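Local atomic coordinates of pyruvate kinase (Toxoplasma gondii, PDB entry 3GG8), a protein that catalyses the last step of glycolysis, transferring the phosphoryl group of phosphoenolpyruvate to ADP to give pyruvate and ATP. Residues F229-A233 with N264-I268; R251-E257 with A272-A278. All blocks are in the same frame, centred on the assembly; numbering follows the deposited sequence.

Interaction 1. Residues F229-A233 with N264-I268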
ATOM      1  N   PHE C 229      37.387  -1.788  19.125  1.00 33.15           N
ATOM      2  CA  PHE C 229      38.010  -2.504  18.008  1.00 33.79           C
ATOM      3  C   PHE C 229      37.574  -3.969  17.862  1.00 34.13           C
ATOM      4  O   PHE C 229      38.418  -4.865  17.732  1.00 34.72           O
ATOM      5  CB  PHE C 229      39.547  -2.421  18.135  1.00 33.98           C
ATOM      6  CG  PHE C 229      40.268  -2.357  16.814  1.00 34.55           C
ATOM      7  CD1 PHE C 229      40.346  -1.167  16.104  1.00 34.75           C
ATOM      8  CD2 PHE C 229      40.891  -3.481  16.293  1.00 35.54           C
ATOM      9  CE1 PHE C 229      41.026  -1.102  14.880  1.00 34.59           C
ATOM     10  CE2 PHE C 229      41.568  -3.418  15.070  1.00 34.68           C
ATOM     11  CZ  PHE C 229      41.632  -2.232  14.372  1.00 32.83           C
ATOM     12  N   VAL C 230      36.268  -4.237  17.873  1.00 33.73           N
ATOM     13  CA  VAL C 230      35.815  -5.619  17.715  1.00 32.44           C
ATOM     14  C   VAL C 230      35.920  -6.038  16.249  1.00 33.07           C
ATOM     15  O   VAL C 230      35.402  -5.353  15.358  1.00 32.93           O
ATOM     16  CB  VAL C 230      34.390  -5.852  18.261  1.00 32.54           C
ATOM     17  CG1 VAL C 230      33.843  -7.192  17.778  1.00 31.11           C
ATOM     18  CG2 VAL C 230      34.392  -5.797  19.786  1.00 31.04           C
ATOM     19  N   GLN C 231      36.606  -7.153  16.009  1.00 32.65           N
ATOM     20  CA  GLN C 231      36.903  -7.584  14.652  1.00 32.75           C
ATOM     21  C   GLN C 231      36.112  -8.813  14.196  1.00 32.86           C
ATOM     22  O   GLN C 231      36.029  -9.078  12.991  1.00 32.68           O
ATOM     23  CB  GLN C 231      38.403  -7.814  14.485  1.00 32.40           C
ATOM     24  CG  GLN C 231      39.211  -6.540  14.495  1.00 31.78           C
ATOM     25  CD  GLN C 231      40.640  -6.763  14.048  1.00 31.57           C
ATOM     26  OE1 GLN C 231      41.076  -6.203  13.034  1.00 30.63           O
ATOM     27  NE2 GLN C 231      41.383  -7.580  14.800  1.00 28.78           N
ATOM     28  N   SER C 232      35.543  -9.557  15.149  1.00 33.03           N
ATOM     29  CA  SER C 232      34.756 -10.764  14.846  1.00 33.41           C
ATOM     30  C   SER C 232      33.813 -11.126  15.998  1.00 33.97           C
ATOM     31  O   SER C 232      34.029 -10.715  17.138  1.00 33.86           O
ATOM     32  CB  SER C 232      35.682 -11.946  14.581  1.00 33.51           C
ATOM     33  OG  SER C 232      36.095 -12.543  15.794  1.00 34.22           O
ATOM     34  N   ALA C 233      32.786 -11.923  15.713  1.00 34.35           N
ATOM     35  CA  ALA C 233      31.824 -12.299  16.750  1.00 34.68           C
ATOM     36  C   ALA C 233      32.417 -13.205  17.844  1.00 34.76           C
ATOM     37  O   ALA C 233      31.874 -13.270  18.939  1.00 35.04           O
ATOM     38  CB  ALA C 233      30.586 -12.926  16.128  1.00 34.81           C
ATOM     39  N   ASN C 264      32.367  -8.429   9.322  1.00 35.80           N
ATOM     40  CA  ASN C 264      31.702  -9.374  10.196  1.00 35.50           C
ATOM     41  C   ASN C 264      30.509  -8.787  10.950  1.00 35.19           C
ATOM     42  O   ASN C 264      30.032  -9.415  11.903  1.00 34.99           O
ATOM     43  CB  ASN C 264      32.707 -10.034  11.154  1.00 35.89           C
ATOM     44  CG  ASN C 264      33.805 -10.785  10.420  1.00 36.55           C
ATOM     45  OD1 ASN C 264      33.540 -11.719   9.670  1.00 39.82           O
ATOM     46  ND2 ASN C 264      35.039 -10.373  10.627  1.00 36.68           N
ATOM     47  N   PHE C 265      30.006  -7.623  10.509  1.00 34.41           N
ATOM     48  CA  PHE C 265      28.981  -6.896  11.275  1.00 34.42           C
ATOM     49  C   PHE C 265      27.750  -7.696  11.691  1.00 34.76           C
ATOM     50  O   PHE C 265      27.300  -7.570  12.825  1.00 34.56           O
ATOM     51  CB  PHE C 265      28.524  -5.593  10.596  1.00 34.51           C
ATOM     52  CG  PHE C 265      27.528  -4.808  11.428  1.00 34.92           C
ATOM     53  CD1 PHE C 265      27.950  -4.066  12.532  1.00 32.89           C
ATOM     54  CD2 PHE C 265      26.157  -4.848  11.134  1.00 36.19           C
ATOM     55  CE1 PHE C 265      27.017  -3.359  13.323  1.00 34.64           C
ATOM     56  CE2 PHE C 265      25.214  -4.131  11.918  1.00 35.30           C
ATOM     57  CZ  PHE C 265      25.646  -3.396  13.012  1.00 33.69           C
ATOM     58  N   ASP C 266      27.186  -8.490  10.777  1.00 35.03           N
ATOM     59  CA  ASP C 266      25.931  -9.191  11.056  1.00 35.48           C
ATOM     60  C   ASP C 266      26.074 -10.223  12.177  1.00 35.78           C
ATOM     61  O   ASP C 266      25.220 -10.309  13.058  1.00 35.90           O
ATOM     62  CB  ASP C 266      25.366  -9.819   9.782  1.00 35.98           C
ATOM     63  CG  ASP C 266      24.857  -8.770   8.787  1.00 37.43           C
ATOM     64  OD1 ASP C 266      24.192  -7.806   9.196  1.00 37.89           O
ATOM     65  OD2 ASP C 266      25.114  -8.909   7.583  1.00 40.62           O
ATOM     66  N   GLU C 267      27.165 -10.985  12.149  1.00 35.76           N
ATOM     67  CA  GLU C 267      27.450 -11.962  13.192  1.00 36.48           C
ATOM     68  C   GLU C 267      27.816 -11.257  14.515  1.00 35.70           C
ATOM     69  O   GLU C 267      27.422 -11.713  15.598  1.00 36.36           O
ATOM     70  CB  GLU C 267      28.548 -12.925  12.727  1.00 36.34           C
ATOM     71  CG  GLU C 267      28.700 -14.230  13.556  1.00 38.94           C
ATOM     72  CD  GLU C 267      30.026 -14.982  13.271  1.00 38.51           C
ATOM     73  OE1 GLU C 267      30.774 -14.564  12.348  1.00 41.49           O
ATOM     74  OE2 GLU C 267      30.326 -15.972  13.980  1.00 39.25           O
ATOM     75  N   ILE C 268      28.543 -10.142  14.430  1.00 34.80           N
ATOM     76  CA  ILE C 268      28.816  -9.307  15.611  1.00 34.24           C
ATOM     77  C   ILE C 268      27.501  -8.796  16.237  1.00 34.20           C
ATOM     78  O   ILE C 268      27.264  -8.972  17.426  1.00 33.96           O
ATOM     79  CB  ILE C 268      29.757  -8.129  15.273  1.00 33.98           C
ATOM     80  CG1 ILE C 268      31.161  -8.634  14.931  1.00 32.92           C
ATOM     81  CG2 ILE C 268      29.802  -7.104  16.414  1.00 33.92           C
ATOM     82  CD1 ILE C 268      32.019  -7.599  14.184  1.00 32.87           C
TER
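Ile-268, in the first turn of helix 265-271, and Asn-264, the N-cap residue just before it, meet the loop that leads from strand 224-227 into helix 233-243, so two successive beta-alpha units of the (beta/alpha)8 barrel touch on its outer side. Ile-268 carries the apolar half. Its CB holds CG1 anti to the carbonyl carbon (chi1 -68°), which swings that branch across to the loop backbone. There CG1 lies 3.8 Å from Ala-233 N and equally close to Ser-232 C. The chain stays extended at chi2 and carries CD1 onward to Val-230, whose CG1 it meets at 4.1 Å as the two side chains slide past each other in opposite directions. Farther inward, Val-230 and Ile-268 both rest on Pro-254 of the barrel wall.

Ala-233 points its methyl at the helix and presses CB against Glu-267, 3.4 Å from both CG and the backbone O of Glu-267. The extended Glu-267 chain passes alongside this methyl on its way to a salt bridge with Arg-237, which links helix 265-271 to helix 233-243. The Gln-231 side chain leaves the backbone away from the helix; its amide is held by Asn-258 and the carbonyl of Val-200, while Asp-235 accepts the backbone N-H groups of Gln-231 and Ser-232. Gln-231 meets Asn-264 through its backbone carbonyl. Asn-264 ND2 donates to Gln-231 O over 2.9 Å, approaching in the carbonyl plane, with the acceptor tilted 22° out of the asparagine amide plane and an N-H...O angle of 144°.

Interaction 2. Residues R251-E257 with A272-A278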
ATOM      1  N   ARG C 251      25.643  -5.949  29.770  1.00 33.58           N
ATOM      2  CA  ARG C 251      25.369  -6.011  28.346  1.00 33.42           C
ATOM      3  C   ARG C 251      26.609  -5.590  27.535  1.00 33.06           C
ATOM      4  O   ARG C 251      27.364  -4.713  27.957  1.00 32.37           O
ATOM      5  CB  ARG C 251      24.151  -5.139  28.019  1.00 33.20           C
ATOM      6  CG  ARG C 251      22.828  -5.641  28.650  1.00 34.18           C
ATOM      7  CD  ARG C 251      22.497  -7.091  28.272  1.00 35.16           C
ATOM      8  NE  ARG C 251      21.423  -7.674  29.091  1.00 36.98           N
ATOM      9  CZ  ARG C 251      21.633  -8.455  30.152  1.00 38.77           C
ATOM     10  NH1 ARG C 251      22.874  -8.752  30.511  1.00 38.87           N
ATOM     11  NH2 ARG C 251      20.612  -8.941  30.853  1.00 39.21           N
ATOM     12  N   ILE C 252      26.815  -6.250  26.394  1.00 32.38           N
ATOM     13  CA  ILE C 252      28.010  -6.081  25.567  1.00 31.44           C
ATOM     14  C   ILE C 252      27.734  -5.204  24.350  1.00 31.77           C
ATOM     15  O   ILE C 252      26.815  -5.484  23.578  1.00 31.36           O
ATOM     16  CB  ILE C 252      28.585  -7.463  25.128  1.00 31.29           C
ATOM     17  CG1 ILE C 252      28.850  -8.339  26.358  1.00 29.79           C
ATOM     18  CG2 ILE C 252      29.908  -7.309  24.333  1.00 29.77           C
ATOM     19  CD1 ILE C 252      29.210  -9.766  26.014  1.00 26.81           C
ATOM     20  N   ILE C 253      28.535  -4.148  24.190  1.00 32.08           N
ATOM     21  CA  ILE C 253      28.357  -3.174  23.097  1.00 32.58           C
ATOM     22  C   ILE C 253      29.638  -3.078  22.260  1.00 32.31           C
ATOM     23  O   ILE C 253      30.488  -2.232  22.528  1.00 33.36           O
ATOM     24  CB  ILE C 253      27.987  -1.753  23.622  1.00 32.31           C
ATOM     25  CG1 ILE C 253      26.757  -1.775  24.543  1.00 33.16           C
ATOM     26  CG2 ILE C 253      27.831  -0.757  22.448  1.00 32.88           C
ATOM     27  CD1 ILE C 253      25.423  -2.164  23.845  1.00 35.15           C
ATOM     28  N   PRO C 254      29.795  -3.958  21.259  1.00 31.98           N
ATOM     29  CA  PRO C 254      30.990  -3.914  20.424  1.00 31.66           C
ATOM     30  C   PRO C 254      31.133  -2.576  19.693  1.00 32.05           C
ATOM     31  O   PRO C 254      30.134  -2.007  19.232  1.00 31.16           O
ATOM     32  CB  PRO C 254      30.754  -5.041  19.409  1.00 31.38           C
ATOM     33  CG  PRO C 254      29.786  -5.937  20.055  1.00 31.32           C
ATOM     34  CD  PRO C 254      28.896  -5.052  20.856  1.00 31.84           C
ATOM     35  N   LYS C 255      32.369  -2.088  19.622  1.00 31.79           N
ATOM     36  CA  LYS C 255      32.701  -0.888  18.875  1.00 32.49           C
ATOM     37  C   LYS C 255      33.221  -1.292  17.486  1.00 32.33           C
ATOM     38  O   LYS C 255      34.156  -2.100  17.361  1.00 31.56           O
ATOM     39  CB  LYS C 255      33.740  -0.048  19.639  1.00 32.54           C
ATOM     40  CG  LYS C 255      33.182   0.645  20.888  1.00 33.54           C
ATOM     41  CD  LYS C 255      34.265   1.221  21.809  1.00 32.28           C
ATOM     42  CE  LYS C 255      35.024   2.342  21.165  1.00 33.08           C
ATOM     43  NZ  LYS C 255      35.970   2.904  22.180  1.00 33.69           N
ATOM     44  N   ILE C 256      32.583  -0.758  16.448  1.00 32.02           N
ATOM     45  CA  ILE C 256      32.960  -1.097  15.082  1.00 31.68           C
ATOM     46  C   ILE C 256      33.869   0.022  14.631  1.00 32.06           C
ATOM     47  O   ILE C 256      33.429   1.177  14.558  1.00 32.18           O
ATOM     48  CB  ILE C 256      31.742  -1.250  14.121  1.00 31.45           C
ATOM     49  CG1 ILE C 256      30.688  -2.226  14.681  1.00 31.14           C
ATOM     50  CG2 ILE C 256      32.194  -1.655  12.675  1.00 30.67           C
ATOM     51  CD1 ILE C 256      31.147  -3.687  14.910  1.00 29.81           C
ATOM     52  N   GLU C 257      35.130  -0.332  14.359  1.00 32.16           N
ATOM     53  CA  GLU C 257      36.200   0.634  14.093  1.00 33.03           C
ATOM     54  C   GLU C 257      37.049   0.352  12.851  1.00 33.37           C
ATOM     55  O   GLU C 257      37.815   1.226  12.430  1.00 34.58           O
ATOM     56  CB  GLU C 257      37.142   0.751  15.288  1.00 32.98           C
ATOM     57  CG  GLU C 257      36.469   0.782  16.655  1.00 34.83           C
ATOM     58  CD  GLU C 257      37.384   1.301  17.730  1.00 35.70           C
ATOM     59  OE1 GLU C 257      37.355   0.780  18.851  1.00 36.85           O
ATOM     60  OE2 GLU C 257      38.138   2.247  17.459  1.00 38.93           O
ATOM     61  N   ALA C 272      25.746  -9.567  20.017  1.00 35.35           N
ATOM     62  CA  ALA C 272      25.862  -8.408  20.890  1.00 35.43           C
ATOM     63  C   ALA C 272      24.522  -7.965  21.446  1.00 35.43           C
ATOM     64  O   ALA C 272      23.461  -8.387  20.963  1.00 35.51           O
ATOM     65  CB  ALA C 272      26.483  -7.268  20.130  1.00 35.31           C
ATOM     66  N   ASP C 273      24.584  -7.092  22.450  1.00 34.52           N
ATOM     67  CA  ASP C 273      23.398  -6.485  23.022  1.00 34.04           C
ATOM     68  C   ASP C 273      23.110  -5.113  22.379  1.00 33.92           C
ATOM     69  O   ASP C 273      22.066  -4.507  22.607  1.00 33.87           O
ATOM     70  CB  ASP C 273      23.544  -6.418  24.543  1.00 33.75           C
ATOM     71  CG  ASP C 273      23.731  -7.801  25.161  1.00 34.40           C
ATOM     72  OD1 ASP C 273      22.841  -8.664  24.965  1.00 34.01           O
ATOM     73  OD2 ASP C 273      24.771  -8.045  25.823  1.00 33.93           O
ATOM     74  N   GLY C 274      24.031  -4.657  21.537  1.00 33.90           N
ATOM     75  CA  GLY C 274      23.917  -3.356  20.872  1.00 33.91           C
ATOM     76  C   GLY C 274      25.258  -2.991  20.272  1.00 33.77           C
ATOM     77  O   GLY C 274      26.239  -3.708  20.470  1.00 33.73           O
ATOM     78  N   ILE C 275      25.298  -1.881  19.544  1.00 33.58           N
ATOM     79  CA  ILE C 275      26.474  -1.495  18.761  1.00 33.53           C
ATOM     80  C   ILE C 275      26.884  -0.048  19.060  1.00 33.30           C
ATOM     81  O   ILE C 275      26.026   0.813  19.301  1.00 33.13           O
ATOM     82  CB  ILE C 275      26.212  -1.687  17.207  1.00 33.75           C
ATOM     83  CG1 ILE C 275      26.091  -3.177  16.820  1.00 33.50           C
ATOM     84  CG2 ILE C 275      27.253  -0.931  16.323  1.00 32.26           C
ATOM     85  CD1 ILE C 275      27.292  -4.074  17.221  1.00 35.24           C
ATOM     86  N   MET C 276      28.193   0.207  19.059  1.00 33.02           N
ATOM     87  CA  MET C 276      28.702   1.570  19.044  1.00 33.27           C
ATOM     88  C   MET C 276      29.457   1.797  17.726  1.00 34.11           C
ATOM     89  O   MET C 276      30.379   1.046  17.388  1.00 34.82           O
ATOM     90  CB  MET C 276      29.570   1.857  20.277  1.00 33.00           C
ATOM     91  CG  MET C 276      30.129   3.277  20.315  1.00 32.54           C
ATOM     92  SD  MET C 276      31.204   3.666  21.693  1.00 34.19           S
ATOM     93  CE  MET C 276      30.192   3.225  23.124  1.00 30.70           C
ATOM     94  N   ILE C 277      29.012   2.789  16.956  1.00 34.38           N
ATOM     95  CA  ILE C 277      29.631   3.149  15.691  1.00 35.00           C
ATOM     96  C   ILE C 277      30.683   4.246  15.937  1.00 35.94           C
ATOM     97  O   ILE C 277      30.339   5.371  16.309  1.00 36.81           O
ATOM     98  CB  ILE C 277      28.563   3.657  14.682  1.00 35.34           C
ATOM     99  CG1 ILE C 277      27.436   2.634  14.503  1.00 34.02           C
ATOM    100  CG2 ILE C 277      29.207   4.068  13.323  1.00 35.08           C
ATOM    101  CD1 ILE C 277      26.257   3.166  13.717  1.00 35.03           C
ATOM    102  N   ALA C 278      31.960   3.907  15.759  1.00 36.26           N
ATOM    103  CA  ALA C 278      33.057   4.856  15.935  1.00 35.72           C
ATOM    104  C   ALA C 278      33.452   5.414  14.576  1.00 35.46           C
ATOM    105  O   ALA C 278      34.372   4.889  13.926  1.00 35.34           O
ATOM    106  CB  ALA C 278      34.254   4.182  16.605  1.00 35.93           C
TER
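Parallel strand pairing joins 251-256 to 275-278, adjacent staves in the wall of the eight-stranded barrel, and Asp-273, just ahead of strand 275-278, extends the pairing back to Ile-252 near the start of strand 251-256. Along the ladder Met-276 is gripped through both its N and its O: its N donates to Pro-254 O at 2.9 Å, and its O accepts Ile-256 N at 3.0 Å nearly in line with the carbonyl. A weak bond from Ala-278 N to Ile-256 O follows at the C-terminal end. At the other end Asp-273 closes a two-bond ring on Ile-252, receiving the Ile-252 N-H on the anti lone pair of OD2 (2.8 Å, 170°) and giving its own N-H to Ile-252 O at 3.0 Å. Arg-251 lays CD against the Asp-273 carboxylate carbon at 3.4 Å, while its guanidinium reaches back to the Arg-248 carbonyl.

Inside the barrel, Lys-255 and Met-276 run side by side in the same direction, Lys-255 CG 3.7 Å from Met-276 SD; the lysine amine continues to Asp-101 and Ser-228. Ile-253 drapes CD1 over Gly-274, with CD1 3.5 Å from Gly-274 CA. The outer face is apolar: Pro-254 CD abuts Ala-272 CB at a tight 3.4 Å, and Ile-256 crosses Ile-275, under helices 265-271 and 288-305. Neighbouring parallel strands linked through outer helices, here 259-263 and 265-271, form the beta-alpha-beta unit repeated around a TIM barrel.

From the N terminus, 229-233 comes first, leaving strand 224-227; then come strand 251-256, the start of helix 265-271 and strand 275-278. Because the segments alternate, the two contacts cross: interaction 1 spans 30 intervening residues that include most of helix 233-243, strand 251-256 and helix 259-263, and interaction 2 closes a shorter loop of 14 containing helices 259-263 and 265-271. Interaction 2 binds barrel strands to each other, whereas interaction 1 fastens a loop to a helix outside them. They touch directly, with Val-230 N probably hydrogen-bonded to Lys-255 O, Phe-229 N probably to Glu-257 OE1, and Phe-265 packed on Ile-275. Together they join the loop after strand 224-227, both strands and the start of helix 265-271.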